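Nickel-dependent hydrogenase large subunit (PDB 3MYR) catalyses the oxidation of molecular hydrogen at a nickel-iron centre, as the large subunit of a heterodimeric [NiFe] hydrogenase that passes the electrons to an acceptor. Local coordinates at residues B[39-44]-B[55-60]; B[44-49]-B[501-506]; B[117-122]-B[186-191]; B[177-182]-B[262-267]. All blocks are in the same frame, centred on the assembly; numbering follows the deposited sequence.

Overall arrangement
Contact 1 comes first along the chain: helix 41-44 folds back on helix 53-58 and closes a loop of ten residues. Contact 2 starts at I44, which both share, runs into that loop and reaches 452 residues onward to strand 500-507 of the antiparallel sheet near the C terminus, so the two cross. They meet at the magnesium ion. Inside the long loop of contact 2 lie contacts 3 and 4, which cross each other: contact 3 joins short helix 119-122 to helix 181-201, and contact 4 ties the start of that same helix to the end of helix 236-265. This pair, centres about 10 Å apart, sits across the chain's centre from contacts 1 and 2.

Contact 1: B[39-44]-B[55-60]. With MG (magnesium ion), chain O.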
# COMPACT_ATOMS: atom_id res chain seq x y z
N ARG B 39 -9.10 -10.94 5.70
CA ARG B 39 -9.77 -10.19 6.77
C ARG B 39 -11.31 -10.10 6.63
O ARG B 39 -12.04 -10.05 7.64
CB ARG B 39 -9.17 -8.78 6.94
CG ARG B 39 -7.72 -8.84 7.42
CD ARG B 39 -6.91 -7.56 7.20
NE ARG B 39 -6.82 -7.27 5.77
CZ ARG B 39 -6.54 -6.07 5.25
NH1 ARG B 39 -6.38 -5.01 6.06
NH2 ARG B 39 -6.55 -5.92 3.92
N GLY B 40 -11.80 -10.05 5.38
CA GLY B 40 -13.25 -10.08 5.08
C GLY B 40 -13.83 -8.70 5.37
O GLY B 40 -14.94 -8.55 5.89
N ILE B 41 -13.13 -7.67 4.91
CA ILE B 41 -13.60 -6.32 5.06
C ILE B 41 -14.97 -6.07 4.36
O ILE B 41 -15.80 -5.28 4.84
CB ILE B 41 -12.50 -5.34 4.57
CG1 ILE B 41 -11.30 -5.50 5.52
CG2 ILE B 41 -13.07 -3.82 4.52
CD1 ILE B 41 -9.99 -4.82 5.04
N GLU B 42 -15.22 -6.76 3.26
CA GLU B 42 -16.51 -6.58 2.60
C GLU B 42 -17.68 -6.93 3.53
O GLU B 42 -18.70 -6.24 3.57
CB GLU B 42 -16.56 -7.36 1.27
CG GLU B 42 -15.65 -6.75 0.15
CD GLU B 42 -15.19 -7.82 -0.87
OE1 GLU B 42 -15.18 -9.01 -0.45
OE2 GLU B 42 -14.79 -7.47 -2.05
N THR B 43 -17.47 -7.98 4.31
CA THR B 43 -18.47 -8.48 5.24
C THR B 43 -18.59 -7.52 6.41
O THR B 43 -19.71 -7.19 6.83
CB THR B 43 -17.99 -9.84 5.73
OG1 THR B 43 -18.02 -10.73 4.61
CG2 THR B 43 -18.89 -10.40 6.87
N ILE B 44 -17.45 -6.97 6.84
CA ILE B 44 -17.45 -5.96 7.92
C ILE B 44 -18.31 -4.74 7.61
O ILE B 44 -19.08 -4.24 8.47
CB ILE B 44 -16.03 -5.63 8.34
CG1 ILE B 44 -15.45 -6.88 9.04
CG2 ILE B 44 -15.96 -4.36 9.34
CD1 ILE B 44 -13.87 -6.90 9.14
N ALA B 55 -13.39 5.13 5.12
CA ALA B 55 -12.42 4.99 6.23
C ALA B 55 -12.11 3.53 6.54
O ALA B 55 -10.97 3.20 6.83
CB ALA B 55 -12.97 5.67 7.50
N PHE B 56 -13.13 2.65 6.43
CA PHE B 56 -12.89 1.18 6.50
C PHE B 56 -12.07 0.67 5.32
O PHE B 56 -11.08 -0.05 5.51
CB PHE B 56 -14.23 0.39 6.53
CG PHE B 56 -15.01 0.56 7.80
CD1 PHE B 56 -15.72 1.76 8.07
CD2 PHE B 56 -15.06 -0.50 8.75
CE1 PHE B 56 -16.42 1.94 9.25
CE2 PHE B 56 -15.80 -0.35 9.98
CZ PHE B 56 -16.50 0.88 10.23
N VAL B 57 -12.48 0.96 4.09
CA VAL B 57 -11.78 0.30 2.97
C VAL B 57 -10.42 0.95 2.66
O VAL B 57 -9.54 0.32 2.09
CB VAL B 57 -12.62 0.22 1.70
CG1 VAL B 57 -13.85 -0.62 2.00
CG2 VAL B 57 -13.08 1.64 1.25
N GLN B 58 -10.20 2.17 3.10
CA GLN B 58 -8.84 2.64 3.01
C GLN B 58 -7.86 1.70 3.71
O GLN B 58 -6.72 1.50 3.23
CB GLN B 58 -8.70 4.06 3.54
CG GLN B 58 -7.27 4.59 3.18
CD GLN B 58 -7.06 6.08 3.46
OE1 GLN B 58 -7.61 6.67 4.42
NE2 GLN B 58 -6.21 6.67 2.66
N ARG B 59 -8.29 1.14 4.84
CA ARG B 59 -7.48 0.20 5.63
C ARG B 59 -7.42 -1.20 5.01
O ARG B 59 -6.79 -2.09 5.57
CB ARG B 59 -7.97 0.13 7.10
CG ARG B 59 -7.32 1.24 7.98
CD ARG B 59 -7.71 2.69 7.53
NE ARG B 59 -7.38 3.65 8.59
CZ ARG B 59 -7.78 4.92 8.60
NH1 ARG B 59 -8.69 5.32 7.72
NH2 ARG B 59 -7.28 5.78 9.52
N ILE B 60 -7.99 -1.38 3.83
CA ILE B 60 -7.57 -2.52 3.02
C ILE B 60 -6.05 -2.52 2.87
O ILE B 60 -5.41 -3.58 2.88
CB ILE B 60 -8.28 -2.50 1.62
CG1 ILE B 60 -9.74 -2.95 1.88
CG2 ILE B 60 -7.52 -3.44 0.60
CD1 ILE B 60 -10.67 -2.78 0.55
MG MG O . -13.52 -8.35 -3.32
O HOH W 1 -13.75 -10.19 -2.24
O HOH W 2 -15.20 -8.86 -4.40
O HOH W 3 -12.32 -9.38 -4.68
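R39 keeps its CG anti to the carbonyl carbon and bends at chi3 (-62°), which brings its guanidinium to the backbone carbonyls of R59 and I60. NH2 gives I60 O a bond of 2.8 Å, fairly straight at 161°; NH1 reaches R59 O at 3.0 Å, less straight and tilted from the guanidinium plane. I41, its CG1 beside the backbone N, sets CD1 over the centre of that guanidinium, 3.6 Å above its plane, and the same methyl packs 3.7 Å from I60 CG1. I44 CG2 meets F56 CD2 obliquely at 4.0 Å. An alanine in place of R39 would probably leave both carbonyls without their N-H donors and I41 CD1 without the plane it rests on, and the chain at R59-I60 could shift. R59 itself is turned to the small subunit, where its NH2 bonds C147 O of that chain, beside the iron-sulfur cluster. E42, on the far side of the helix, binds magnesium through OE2 at 2.0 Å, with A506 O, H561 NE2 and three waters completing six ligands. The arrangement belongs to the large-subunit metal sites of [NiFe] hydrogenases, with magnesium at E42 and the gripped carbonyls just before C61, a predicted nickel ligand.

Contact 2: B[44-49]-B[501-506]; sequences ILKGRD and IANYQA. With MG (magnesium ion), chain O.
I501 is bonded by its backbone to the type II turn L45-R48 at two points: G47 N donates to I501 O at 2.8 Å, nearly straight and on a lone pair, and I501 N donates to R48 O at 2.9 Å. Between these bonds the I501 side chain points into the turn, with CD1 3.5 Å from L45 O and 4.0 Å from L45 CD2. L45 CD1 sits over one face of the Y504 ring, 3.8 Å from its centroid, offset toward the rim above CG and CD2 in a CH-pi contact. K46 runs alongside N503, its chain bent at chi2 and chi4, and brings NZ to A502 O at 3.0 Å, with a longer, weak bond to N503 OD1 and a water bridging the two side chains. An alanine in place of I501 would probably open a gap beneath the turn and leave L45 freer to move. Further out, G47 takes the turn's positive-phi position, suited to glycine, and R48 NE bonds I44 O while NH2 pairs with D257 of the small subunit. Y504 OH is held by H492 and S72, and a classic beta bulge lies at A502-N503, opposite V495, where the chain turns a corner. The strand then delivers A506 O to magnesium at 2.1 Å, and Q505 OE1 accepts from one of the metal's waters. Neutral oxygens thus receive the lysine ammonium, whose charge is probably shared with water; A506 O and the waters are likewise neutral ligands of magnesium, and the carboxylate of E42 probably offsets part of that ion's charge.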
# COMPACT_ATOMS: atom_id res chain seq x y z
N ILE B 44 -17.45 -6.97 6.84
CA ILE B 44 -17.45 -5.96 7.92
C ILE B 44 -18.31 -4.74 7.61
O ILE B 44 -19.08 -4.24 8.47
CB ILE B 44 -16.03 -5.63 8.34
CG1 ILE B 44 -15.45 -6.88 9.04
CG2 ILE B 44 -15.96 -4.36 9.34
CD1 ILE B 44 -13.87 -6.90 9.14
N LEU B 45 -18.31 -4.33 6.34
CA LEU B 45 -19.11 -3.15 5.94
C LEU B 45 -20.59 -3.28 5.96
O LEU B 45 -21.24 -2.24 5.91
CB LEU B 45 -18.76 -2.73 4.51
CG LEU B 45 -17.37 -2.17 4.32
CD1 LEU B 45 -16.92 -2.33 2.87
CD2 LEU B 45 -17.30 -0.67 4.90
N LYS B 46 -21.14 -4.50 5.77
CA LYS B 46 -22.58 -4.64 5.61
C LYS B 46 -23.29 -3.93 6.77
O LYS B 46 -22.90 -4.12 7.91
CB LYS B 46 -23.03 -6.13 5.62
CG LYS B 46 -22.51 -6.91 4.40
CD LYS B 46 -23.55 -7.85 3.74
CE LYS B 46 -23.00 -8.33 2.35
NZ LYS B 46 -24.05 -8.49 1.24
N GLY B 47 -24.36 -3.17 6.47
CA GLY B 47 -25.18 -2.57 7.52
C GLY B 47 -24.67 -1.21 7.93
O GLY B 47 -25.38 -0.50 8.61
N ARG B 48 -23.49 -0.79 7.49
CA ARG B 48 -22.90 0.46 7.99
C ARG B 48 -23.32 1.65 7.14
O ARG B 48 -23.99 1.46 6.14
CB ARG B 48 -21.38 0.31 8.05
CG ARG B 48 -20.99 -0.71 9.15
CD ARG B 48 -19.46 -0.80 9.24
NE ARG B 48 -19.03 -2.00 10.00
CZ ARG B 48 -18.82 -2.01 11.31
NH1 ARG B 48 -18.99 -0.92 12.06
NH2 ARG B 48 -18.32 -3.11 11.85
N ASP B 49 -22.94 2.86 7.57
CA ASP B 49 -23.23 4.07 6.84
C ASP B 49 -22.30 4.22 5.62
O ASP B 49 -21.09 4.19 5.78
CB ASP B 49 -23.04 5.27 7.74
CG ASP B 49 -23.66 6.57 7.14
OD1 ASP B 49 -23.42 6.92 5.95
OD2 ASP B 49 -24.50 7.19 7.83
N ILE B 501 -25.34 0.20 3.94
CA ILE B 501 -24.70 -0.65 2.96
C ILE B 501 -25.39 -2.06 2.91
O ILE B 501 -25.32 -2.86 3.89
CB ILE B 501 -23.19 -0.80 3.26
CG1 ILE B 501 -22.43 0.59 3.24
CG2 ILE B 501 -22.52 -1.77 2.29
CD1 ILE B 501 -20.93 0.55 3.84
N ALA B 502 -25.97 -2.39 1.76
CA ALA B 502 -26.56 -3.72 1.62
C ALA B 502 -25.54 -4.67 0.98
O ALA B 502 -25.47 -5.85 1.31
CB ALA B 502 -27.81 -3.66 0.73
N ASN B 503 -24.73 -4.17 0.07
CA ASN B 503 -23.59 -4.95 -0.41
C ASN B 503 -22.48 -3.97 -0.72
O ASN B 503 -22.71 -2.84 -1.20
CB ASN B 503 -23.95 -5.73 -1.71
CG ASN B 503 -23.00 -6.92 -1.95
OD1 ASN B 503 -22.11 -7.19 -1.13
ND2 ASN B 503 -23.15 -7.60 -3.11
N TYR B 504 -21.26 -4.45 -0.56
CA TYR B 504 -20.12 -3.67 -0.96
C TYR B 504 -19.09 -4.68 -1.47
O TYR B 504 -18.61 -5.54 -0.73
CB TYR B 504 -19.61 -2.88 0.26
CG TYR B 504 -18.69 -1.73 -0.12
CD1 TYR B 504 -19.09 -0.38 0.05
CD2 TYR B 504 -17.41 -1.98 -0.65
CE1 TYR B 504 -18.24 0.67 -0.24
CE2 TYR B 504 -16.56 -0.91 -0.95
CZ TYR B 504 -17.00 0.42 -0.71
OH TYR B 504 -16.22 1.51 -1.09
N GLN B 505 -18.67 -4.54 -2.71
CA GLN B 505 -17.69 -5.51 -3.20
C GLN B 505 -16.51 -4.75 -3.85
O GLN B 505 -16.70 -3.92 -4.76
CB GLN B 505 -18.41 -6.43 -4.27
CG GLN B 505 -19.41 -7.37 -3.58
CD GLN B 505 -18.65 -8.45 -2.76
OE1 GLN B 505 -17.64 -8.99 -3.23
NE2 GLN B 505 -19.21 -8.85 -1.64
N ALA B 506 -15.31 -5.09 -3.45
CA ALA B 506 -14.14 -4.48 -4.08
C ALA B 506 -13.52 -5.50 -5.00
O ALA B 506 -13.34 -6.65 -4.63
CB ALA B 506 -13.08 -4.02 -3.01
MG MG O . -13.52 -8.35 -3.32
O HOH W 4 -22.61 -10.28 -0.21
O HOH W 2 -15.20 -8.86 -4.40
O HOH W 3 -12.32 -9.38 -4.68
O HOH W 1 -13.75 -10.19 -2.24

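Contact 3: B[117-122]-B[186-191]; sequences VDVVSA and MAVAHY
V117, V119 and A122 form the apolar side of a capped helix start: the short, weakly bonded helix at about 119-122 and the residue leading into its cap lie against A187 and V188 of the long helix 181-201. The packing across the two segments is entirely apolar. V188 carries most of it through one branch: with CG1 anti to the backbone N (chi1 163°), CG2 lies anti to the carbonyl carbon and meets V117, V119 and A122. V119 CG2 comes to 4.0 Å from V188 CG2, the two valines crossing at about a right angle; A122 CB approaches the same methyl at 4.2 Å and V117 CG1 at 4.3 Å. The closest touch is a separate one, V117 CG2 against A187 CB at 3.6 Å, with V117's other methyl also near, so that A187 meets the fork of the valine. V117 CA and A187 CA lie 7.1 Å apart, as do V119 CA and V188 CA. On the side turned from the long helix, D118 caps the short one. Its OD1 accepts from S121 N at 3.2 Å, met from well above the carboxylate plane, and more weakly from V120 N, while OD2 takes G173 N. N184, one turn before V188, accepts from D118 N and fastens the cap to the long helix itself. I155 of helix 145-160 packs on both V119 and V188, and M186 and H190, further round helix 181-201, touch helix 236-265, so the contact lies at one side of a helix packed among several others.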
# COMPACT_ATOMS: atom_id res chain seq x y z
N VAL B 117 20.13 -5.74 -8.13
CA VAL B 117 21.30 -5.07 -7.56
C VAL B 117 21.91 -5.96 -6.49
O VAL B 117 21.20 -6.44 -5.58
CB VAL B 117 20.87 -3.73 -6.90
CG1 VAL B 117 21.97 -3.16 -6.00
CG2 VAL B 117 20.42 -2.72 -7.97
N ASP B 118 23.20 -6.24 -6.62
CA ASP B 118 23.92 -7.08 -5.66
C ASP B 118 24.64 -6.18 -4.62
O ASP B 118 25.63 -5.51 -4.92
CB ASP B 118 24.91 -7.96 -6.43
CG ASP B 118 25.64 -8.98 -5.54
OD1 ASP B 118 25.76 -8.74 -4.32
OD2 ASP B 118 26.19 -9.97 -6.09
N VAL B 119 24.16 -6.18 -3.40
CA VAL B 119 24.71 -5.29 -2.41
C VAL B 119 26.13 -5.66 -1.99
O VAL B 119 26.92 -4.77 -1.68
CB VAL B 119 23.80 -5.32 -1.16
CG1 VAL B 119 24.53 -4.58 -0.02
CG2 VAL B 119 22.49 -4.57 -1.53
N VAL B 120 26.47 -6.95 -2.03
CA VAL B 120 27.86 -7.34 -1.69
C VAL B 120 28.85 -6.90 -2.75
O VAL B 120 29.97 -6.39 -2.43
CB VAL B 120 27.96 -8.88 -1.43
CG1 VAL B 120 29.47 -9.35 -1.25
CG2 VAL B 120 27.13 -9.21 -0.16
N SER B 121 28.45 -7.04 -4.01
CA SER B 121 29.26 -6.52 -5.10
C SER B 121 29.52 -4.98 -4.99
O SER B 121 30.60 -4.54 -5.29
CB SER B 121 28.60 -6.91 -6.44
OG SER B 121 29.12 -6.10 -7.47
N ALA B 122 28.54 -4.18 -4.51
CA ALA B 122 28.76 -2.72 -4.25
C ALA B 122 29.99 -2.46 -3.36
O ALA B 122 30.67 -1.48 -3.51
CB ALA B 122 27.50 -2.08 -3.59
N MET B 186 25.92 2.65 -6.85
CA MET B 186 25.12 3.77 -7.20
C MET B 186 23.65 3.52 -6.78
O MET B 186 22.99 4.39 -6.21
CB MET B 186 25.19 4.02 -8.70
CG MET B 186 24.31 5.19 -9.16
SD MET B 186 24.41 5.45 -11.00
CE MET B 186 23.23 4.21 -11.51
N ALA B 187 23.13 2.35 -7.13
CA ALA B 187 21.76 1.97 -6.77
C ALA B 187 21.55 1.90 -5.27
O ALA B 187 20.49 2.30 -4.78
CB ALA B 187 21.43 0.64 -7.40
N VAL B 188 22.51 1.36 -4.52
CA VAL B 188 22.42 1.36 -3.08
C VAL B 188 22.36 2.80 -2.51
O VAL B 188 21.58 3.08 -1.61
CB VAL B 188 23.69 0.64 -2.48
CG1 VAL B 188 23.85 0.98 -1.03
CG2 VAL B 188 23.55 -0.90 -2.66
N ALA B 189 23.22 3.71 -3.00
CA ALA B 189 23.14 5.09 -2.56
C ALA B 189 21.74 5.65 -2.89
O ALA B 189 21.16 6.39 -2.08
CB ALA B 189 24.18 5.92 -3.29
N HIS B 190 21.22 5.34 -4.07
CA HIS B 190 19.91 5.89 -4.43
C HIS B 190 18.77 5.31 -3.61
O HIS B 190 17.78 6.00 -3.32
CB HIS B 190 19.62 5.71 -5.92
CG HIS B 190 20.54 6.49 -6.80
ND1 HIS B 190 21.41 7.47 -6.32
CD2 HIS B 190 20.70 6.47 -8.14
CE1 HIS B 190 22.09 7.98 -7.34
NE2 HIS B 190 21.64 7.42 -8.45
N TYR B 191 18.91 4.03 -3.28
CA TYR B 191 17.99 3.37 -2.33
C TYR B 191 17.88 4.20 -1.04
O TYR B 191 16.78 4.44 -0.50
CB TYR B 191 18.53 1.96 -2.06
CG TYR B 191 17.78 1.08 -1.04
CD1 TYR B 191 17.08 -0.07 -1.47
CD2 TYR B 191 17.88 1.32 0.32
CE1 TYR B 191 16.45 -0.95 -0.54
CE2 TYR B 191 17.23 0.49 1.26
CZ TYR B 191 16.56 -0.67 0.83
OH TYR B 191 15.95 -1.51 1.76

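Contact 4: B[177-182]-B[262-267]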
# COMPACT_ATOMS: atom_id res chain seq x y z
N TYR B 177 22.77 -11.96 -11.23
CA TYR B 177 23.21 -10.55 -10.99
C TYR B 177 24.28 -10.14 -11.99
O TYR B 177 25.29 -10.82 -12.11
CB TYR B 177 23.74 -10.35 -9.56
CG TYR B 177 22.69 -10.35 -8.48
CD1 TYR B 177 22.72 -11.31 -7.47
CD2 TYR B 177 21.74 -9.29 -8.38
CE1 TYR B 177 21.80 -11.27 -6.40
CE2 TYR B 177 20.84 -9.20 -7.33
CZ TYR B 177 20.88 -10.21 -6.33
OH TYR B 177 19.94 -10.15 -5.33
N ARG B 178 24.06 -9.06 -12.74
CA ARG B 178 24.96 -8.77 -13.85
C ARG B 178 25.62 -7.38 -13.79
O ARG B 178 26.55 -7.12 -14.56
CB ARG B 178 24.23 -8.94 -15.20
CG ARG B 178 23.44 -10.30 -15.47
CD ARG B 178 22.98 -10.17 -16.92
NE ARG B 178 21.67 -10.62 -17.44
CZ ARG B 178 21.30 -11.85 -17.37
NH1 ARG B 178 20.15 -12.26 -17.88
NH2 ARG B 178 22.07 -12.66 -16.64
N LEU B 179 25.10 -6.47 -12.96
CA LEU B 179 25.67 -5.10 -12.86
C LEU B 179 27.13 -5.10 -12.39
O LEU B 179 27.49 -5.83 -11.48
CB LEU B 179 24.83 -4.19 -11.93
CG LEU B 179 23.34 -4.04 -12.20
CD1 LEU B 179 22.69 -3.08 -11.11
CD2 LEU B 179 23.10 -3.52 -13.62
N PRO B 180 27.92 -4.18 -12.91
CA PRO B 180 29.27 -3.96 -12.35
C PRO B 180 29.18 -3.37 -10.91
O PRO B 180 28.16 -2.77 -10.54
CB PRO B 180 29.90 -2.90 -13.30
CG PRO B 180 28.69 -2.10 -13.81
CD PRO B 180 27.53 -3.16 -13.90
N PRO B 181 30.21 -3.60 -10.08
CA PRO B 181 30.26 -3.03 -8.69
C PRO B 181 29.81 -1.57 -8.61
O PRO B 181 28.99 -1.24 -7.74
CB PRO B 181 31.73 -3.12 -8.34
CG PRO B 181 32.22 -4.48 -9.05
CD PRO B 181 31.43 -4.38 -10.44
N GLU B 182 30.29 -0.72 -9.54
CA GLU B 182 29.91 0.71 -9.61
C GLU B 182 28.40 0.94 -9.73
O GLU B 182 27.85 1.83 -9.07
CB GLU B 182 30.62 1.40 -10.82
CG GLU B 182 32.12 1.58 -10.59
CD GLU B 182 32.90 0.21 -10.52
OE1 GLU B 182 33.95 0.17 -9.75
OE2 GLU B 182 32.42 -0.80 -11.22
N LEU B 262 16.52 3.02 -16.57
CA LEU B 262 17.05 2.83 -17.92
C LEU B 262 18.47 2.25 -17.92
O LEU B 262 18.71 1.32 -18.68
CB LEU B 262 16.98 4.11 -18.79
CG LEU B 262 15.58 4.76 -18.94
CD1 LEU B 262 15.64 6.08 -19.81
CD2 LEU B 262 14.55 3.82 -19.49
N ALA B 263 19.38 2.78 -17.10
CA ALA B 263 20.76 2.28 -17.02
C ALA B 263 20.75 0.79 -16.59
O ALA B 263 21.46 -0.01 -17.18
CB ALA B 263 21.61 3.08 -16.03
N ILE B 264 19.94 0.44 -15.59
CA ILE B 264 19.87 -0.98 -15.11
C ILE B 264 19.26 -1.92 -16.16
O ILE B 264 19.83 -2.99 -16.45
CB ILE B 264 19.15 -1.09 -13.75
CG1 ILE B 264 20.09 -0.55 -12.67
CG2 ILE B 264 18.78 -2.56 -13.37
CD1 ILE B 264 19.39 -0.24 -11.34
N ALA B 265 18.20 -1.45 -16.85
CA ALA B 265 17.58 -2.24 -17.91
C ALA B 265 18.57 -2.72 -19.00
O ALA B 265 18.38 -3.80 -19.59
CB ALA B 265 16.46 -1.39 -18.58
N GLY B 266 19.56 -1.88 -19.34
CA GLY B 266 20.51 -2.18 -20.40
C GLY B 266 21.25 -3.50 -20.14
O GLY B 266 21.74 -4.13 -21.09
N PHE B 267 21.35 -3.93 -18.87
CA PHE B 267 22.06 -5.18 -18.52
C PHE B 267 21.10 -6.39 -18.44
O PHE B 267 21.53 -7.50 -18.21
CB PHE B 267 22.81 -5.03 -17.17
CG PHE B 267 24.06 -4.12 -17.28
CD1 PHE B 267 23.95 -2.75 -17.14
CD2 PHE B 267 25.33 -4.68 -17.52
CE1 PHE B 267 25.10 -1.93 -17.24
CE2 PHE B 267 26.49 -3.85 -17.64
CZ PHE B 267 26.35 -2.49 -17.51
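P180 stands nearly at a right angle to F267 and sets its ring carbon CD over one face of the phenylalanine, 4.2 Å from the ring centroid and 25° off the normal, a CH-pi contact displaced toward the CE2-CZ rim. L179 comes from the same side as the proline but meets the ring obliquely, near CD1 and CG: L179 CD2 lies 3.7 Å from F267 CD1. The leucine is forked between two partners. With CG beside the backbone N (chi1 -54°) and the chain extended beyond it, CD2 turns to the phenylalanine while CD1 reaches I264 CG1 at 3.9 Å, where the leucine and isoleucine cross at about a right angle. The same CD1 touches V117 CG2, joining this packing to that of the 117-122 segment. R178 approaches F267 from its backbone side: the edge of the guanidinium, close to its plane, faces the carbonyl, and NE gives F267 O a weak bond of 3.2 Å, bent to 126°. Its stronger polar partner is D270, which forms a salt bridge with NH1, and R178 N is bonded by the hydroxyl of Y268. The geometry joins the approach to helix 181-201, with P180 at its N-cap position, to I264 of helix 236-265 and F267 just after it. Chemically it grades from a buried leucine-isoleucine contact to an exposed phenylalanine with proline over one face; the weak bond to F267 O probably contributes little, and the arginine's charge is probably balanced chiefly by D270.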